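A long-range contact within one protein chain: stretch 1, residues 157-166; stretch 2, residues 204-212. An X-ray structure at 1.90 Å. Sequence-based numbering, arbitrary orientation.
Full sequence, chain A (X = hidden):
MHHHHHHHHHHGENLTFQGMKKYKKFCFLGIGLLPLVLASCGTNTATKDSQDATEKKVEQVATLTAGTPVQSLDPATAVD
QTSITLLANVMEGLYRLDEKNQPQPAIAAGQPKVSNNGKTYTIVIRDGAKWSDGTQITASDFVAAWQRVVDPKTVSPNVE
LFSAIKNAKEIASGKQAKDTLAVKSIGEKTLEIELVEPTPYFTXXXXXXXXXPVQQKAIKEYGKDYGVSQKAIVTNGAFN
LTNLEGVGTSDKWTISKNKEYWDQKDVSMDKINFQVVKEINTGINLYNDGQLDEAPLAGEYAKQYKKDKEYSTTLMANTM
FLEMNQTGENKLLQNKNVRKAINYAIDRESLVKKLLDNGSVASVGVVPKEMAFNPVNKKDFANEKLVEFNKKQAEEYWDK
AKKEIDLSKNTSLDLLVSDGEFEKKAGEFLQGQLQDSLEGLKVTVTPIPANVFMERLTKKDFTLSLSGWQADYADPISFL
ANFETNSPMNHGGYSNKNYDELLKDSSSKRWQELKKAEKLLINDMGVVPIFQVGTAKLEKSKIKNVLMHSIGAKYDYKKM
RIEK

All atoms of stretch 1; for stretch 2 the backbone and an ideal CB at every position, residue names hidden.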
# COMPACT_ATOMS: atom_id res chain seq x y z
N PRO A 157 7.00 -7.54 -7.32
CA PRO A 157 5.64 -7.55 -6.84
C PRO A 157 4.78 -6.44 -7.45
O PRO A 157 3.57 -6.40 -7.20
CB PRO A 157 5.79 -7.31 -5.34
CG PRO A 157 7.00 -6.47 -5.24
CD PRO A 157 7.92 -6.95 -6.33
N ASN A 158 5.39 -5.53 -8.22
CA ASN A 158 4.66 -4.39 -8.79
C ASN A 158 4.28 -4.55 -10.27
O ASN A 158 3.80 -3.60 -10.89
CB ASN A 158 5.48 -3.10 -8.61
CG ASN A 158 5.61 -2.68 -7.15
OD1 ASN A 158 4.62 -2.65 -6.40
ND2 ASN A 158 6.83 -2.34 -6.74
N VAL A 159 4.46 -5.75 -10.82
CA VAL A 159 4.32 -5.95 -12.26
C VAL A 159 2.92 -5.61 -12.78
O VAL A 159 2.79 -5.10 -13.90
CB VAL A 159 4.72 -7.39 -12.73
CG1 VAL A 159 6.18 -7.62 -12.53
CG2 VAL A 159 3.90 -8.48 -12.01
N GLU A 160 1.89 -5.86 -11.98
CA GLU A 160 0.49 -5.62 -12.38
C GLU A 160 0.20 -4.13 -12.66
O GLU A 160 -0.66 -3.81 -13.47
CB GLU A 160 -0.47 -6.14 -11.30
CG GLU A 160 -1.93 -6.13 -11.67
CD GLU A 160 -2.29 -7.23 -12.67
OE1 GLU A 160 -3.05 -6.94 -13.62
OE2 GLU A 160 -1.80 -8.37 -12.49
N LEU A 161 0.92 -3.23 -12.00
CA LEU A 161 0.78 -1.79 -12.22
C LEU A 161 1.14 -1.34 -13.63
O LEU A 161 0.79 -0.22 -14.04
CB LEU A 161 1.65 -1.01 -11.23
CG LEU A 161 1.27 -1.12 -9.75
CD1 LEU A 161 2.34 -0.47 -8.87
CD2 LEU A 161 -0.09 -0.51 -9.50
N PHE A 162 1.87 -2.19 -14.36
CA PHE A 162 2.30 -1.91 -15.72
C PHE A 162 1.41 -2.53 -16.80
O PHE A 162 1.68 -2.37 -17.99
CB PHE A 162 3.76 -2.35 -15.90
CG PHE A 162 4.75 -1.46 -15.20
CD1 PHE A 162 4.90 -1.54 -13.82
CD2 PHE A 162 5.46 -0.51 -15.89
CE1 PHE A 162 5.78 -0.70 -13.16
CE2 PHE A 162 6.35 0.34 -15.23
CZ PHE A 162 6.51 0.24 -13.87
N SER A 163 0.33 -3.20 -16.38
CA SER A 163 -0.51 -4.00 -17.28
C SER A 163 -1.20 -3.19 -18.36
O SER A 163 -1.47 -3.72 -19.44
CB SER A 163 -1.57 -4.78 -16.50
OG SER A 163 -0.94 -5.63 -15.57
N ALA A 164 -1.45 -1.91 -18.10
CA ALA A 164 -2.05 -1.01 -19.09
C ALA A 164 -1.20 -0.77 -20.34
O ALA A 164 -1.72 -0.46 -21.41
CB ALA A 164 -2.40 0.33 -18.43
N ILE A 165 0.12 -0.92 -20.21
CA ILE A 165 1.05 -0.60 -21.29
C ILE A 165 1.10 -1.74 -22.30
O ILE A 165 1.15 -2.90 -21.92
CB ILE A 165 2.47 -0.32 -20.74
CG1 ILE A 165 2.45 0.89 -19.81
CG2 ILE A 165 3.48 -0.10 -21.88
CD1 ILE A 165 3.77 1.14 -19.08
N LYS A 166 1.09 -1.39 -23.58
CA LYS A 166 1.13 -2.39 -24.65
C LYS A 166 2.31 -3.35 -24.47
O LYS A 166 3.43 -2.93 -24.14
CB LYS A 166 1.18 -1.74 -26.03
CG LYS A 166 0.78 -2.67 -27.17
CD LYS A 166 1.54 -2.41 -28.46
CE LYS A 166 1.34 -1.00 -28.98
NZ LYS A 166 1.83 -0.81 -30.38
N UNK A 204 -2.08 8.94 -13.00
CA UNK A 204 -1.98 8.58 -11.58
C UNK A 204 -0.94 7.48 -11.35
O UNK A 204 -0.18 7.56 -10.39
CB UNK A 204 -3.34 8.12 -11.05
N UNK A 205 -0.91 6.48 -12.22
CA UNK A 205 0.09 5.40 -12.10
C UNK A 205 1.51 5.93 -12.22
O UNK A 205 2.43 5.43 -11.55
CB UNK A 205 -0.15 4.33 -13.17
N UNK A 206 1.70 6.93 -13.08
CA UNK A 206 3.01 7.54 -13.29
C UNK A 206 3.53 8.32 -12.09
O UNK A 206 4.69 8.76 -12.09
CB UNK A 206 2.95 8.47 -14.50
N UNK A 207 2.68 8.52 -11.07
CA UNK A 207 3.10 9.17 -9.83
C UNK A 207 3.57 8.16 -8.77
O UNK A 207 4.09 8.55 -7.73
CB UNK A 207 1.95 10.01 -9.27
N UNK A 208 3.37 6.87 -9.03
CA UNK A 208 3.66 5.83 -8.05
C UNK A 208 5.15 5.53 -8.00
O UNK A 208 5.84 5.54 -9.03
CB UNK A 208 2.88 4.56 -8.37
N UNK A 209 5.64 5.21 -6.81
CA UNK A 209 7.05 4.87 -6.62
C UNK A 209 7.50 3.76 -7.58
O UNK A 209 8.61 3.78 -8.07
CB UNK A 209 7.29 4.44 -5.17
N UNK A 210 6.62 2.80 -7.87
CA UNK A 210 6.93 1.73 -8.83
C UNK A 210 7.34 2.23 -10.22
O UNK A 210 8.10 1.56 -10.92
CB UNK A 210 5.71 0.81 -8.97
N UNK A 211 6.82 3.40 -10.60
CA UNK A 211 7.17 4.05 -11.87
C UNK A 211 8.36 5.03 -11.77
O UNK A 211 8.72 5.68 -12.76
CB UNK A 211 5.95 4.80 -12.40
N UNK A 212 9.00 5.13 -10.61
CA UNK A 212 10.18 6.00 -10.47
C UNK A 212 11.31 5.52 -11.38
O UNK A 212 11.40 4.31 -11.72
CB UNK A 212 10.65 6.04 -9.02

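At position 204 the backbone is helical (phi/psi -61/-41) and the ideal CB has nothing of stretch 1 within 5.5 Å, so this contact sets no preference and polar or charged residues would serve as well as any. The residue is Asp204, whose side chain stays clear of stretch 1.

Position 205 is also helical, but its CA-to-CB bond points toward stretch 1, with the ideal CB 4.7 Å from Leu161 O. The gap leaves room for a side chain of moderate length, and the nearby leucine side chain favours an apolar one, although the carbonyl oxygen could also receive a donor. Leu205 takes the apolar option: its CD2 lies 4.2 Å from Leu161 CD2, while its CD1 packs 3.6 Å from Leu161 O.

Positions 206 and 207 lie inside a type I turn running from 205 to 208. At 206 CA-to-CB points away, and at 207 stretch 1 is out of reach, so neither is constrained from across the interface. Leu206 makes no contact there. Ser207 instead serves its own stretch, its OG donating a 2.6 Å hydrogen bond to Asp204 O.

At 208 the backbone leaves the turn in an extended conformation (-79/146), and CA-to-CB points toward stretch 1. The ideal CB is 5.1 Å from Leu161 CD1, a distance that a leucine, isoleucine or methionine could bridge. Leu208 does so, bringing CD1 to 3.9 Å from Leu161 CD2.

Position 209 directs its CB sideways, with no atom of stretch 1 within 5.5 Å, and many residues would be compatible. Thr209 is found, without a contact across the interface.

Position 210 is the tightest. Its ideal CB points toward stretch 1 and already lies 3.6 Å from Leu161 CD1, 3.9 Å from Asn158 CB and 4.5 Å from Phe162 CE1. With three residues so near the first side-chain carbon, a small side chain suits best. Ala210 fits, its single methyl touching all three, and its backbone O sits near the plane of the Phe162 ring, at its edge, 3.6 Å from CZ.

At 211 CA-to-CB is sideways, yet the ideal CB is 4.8 Å from Phe162 CZ, and a long side chain could turn back along that ring. Phenylalanine or another flat group could exploit the ring face; the carbonyl of Leu161 farther on adds a reason for a donor at the tip. Tyr211 meets both demands. Its ring stacks face-to-face on Phe162, with centroids 4.1 Å apart and planes at 13°, and its OH donates a 2.7 Å hydrogen bond to Leu161 O. That acceptor lies near the plane of the tyrosine ring, so the bond and the stack do not compete. Ile165 CD1 also sits at the ring edge, 4.2 Å from Tyr211 CE2.

Position 212 is out of reach of stretch 1, which therefore gives no guide to its side chain. Tyr212 occupies it and hydrogen-bonds through its OH elsewhere in the structure.

Stretch 2 204-212: DLLSLTAYY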
# COMPACT_ATOMS: atom_id res chain seq x y z
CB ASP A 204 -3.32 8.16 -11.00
CG ASP A 204 -4.40 9.22 -11.19
OD1 ASP A 204 -4.40 10.22 -10.45
OD2 ASP A 204 -5.22 9.07 -12.09
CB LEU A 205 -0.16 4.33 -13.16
CG LEU A 205 -1.45 3.52 -13.00
CD1 LEU A 205 -1.55 2.50 -14.10
CD2 LEU A 205 -1.51 2.85 -11.65
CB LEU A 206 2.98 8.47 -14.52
CG LEU A 206 2.68 7.82 -15.87
CD1 LEU A 206 2.67 8.86 -17.01
CD2 LEU A 206 3.66 6.68 -16.18
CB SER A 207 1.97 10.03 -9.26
OG SER A 207 0.93 9.23 -8.74
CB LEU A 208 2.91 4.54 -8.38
CG LEU A 208 1.38 4.61 -8.42
CD1 LEU A 208 0.78 3.25 -8.73
CD2 LEU A 208 0.83 5.16 -7.12
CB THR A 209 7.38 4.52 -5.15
OG1 THR A 209 6.63 3.37 -4.73
CG2 THR A 209 7.08 5.71 -4.23
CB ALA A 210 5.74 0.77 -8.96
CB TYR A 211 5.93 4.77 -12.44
CG TYR A 211 4.97 3.89 -13.20
CD1 TYR A 211 4.01 3.13 -12.54
CD2 TYR A 211 5.00 3.83 -14.59
CE1 TYR A 211 3.11 2.33 -13.24
CE2 TYR A 211 4.12 3.05 -15.30
CZ TYR A 211 3.17 2.31 -14.62
OH TYR A 211 2.31 1.55 -15.36
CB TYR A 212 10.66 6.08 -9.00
CG TYR A 212 9.83 6.96 -8.07
CD1 TYR A 212 8.57 7.45 -8.44
CD2 TYR A 212 10.29 7.27 -6.79
CE1 TYR A 212 7.81 8.24 -7.56
CE2 TYR A 212 9.52 8.06 -5.90
CZ TYR A 212 8.29 8.54 -6.29
OH TYR A 212 7.54 9.32 -5.41
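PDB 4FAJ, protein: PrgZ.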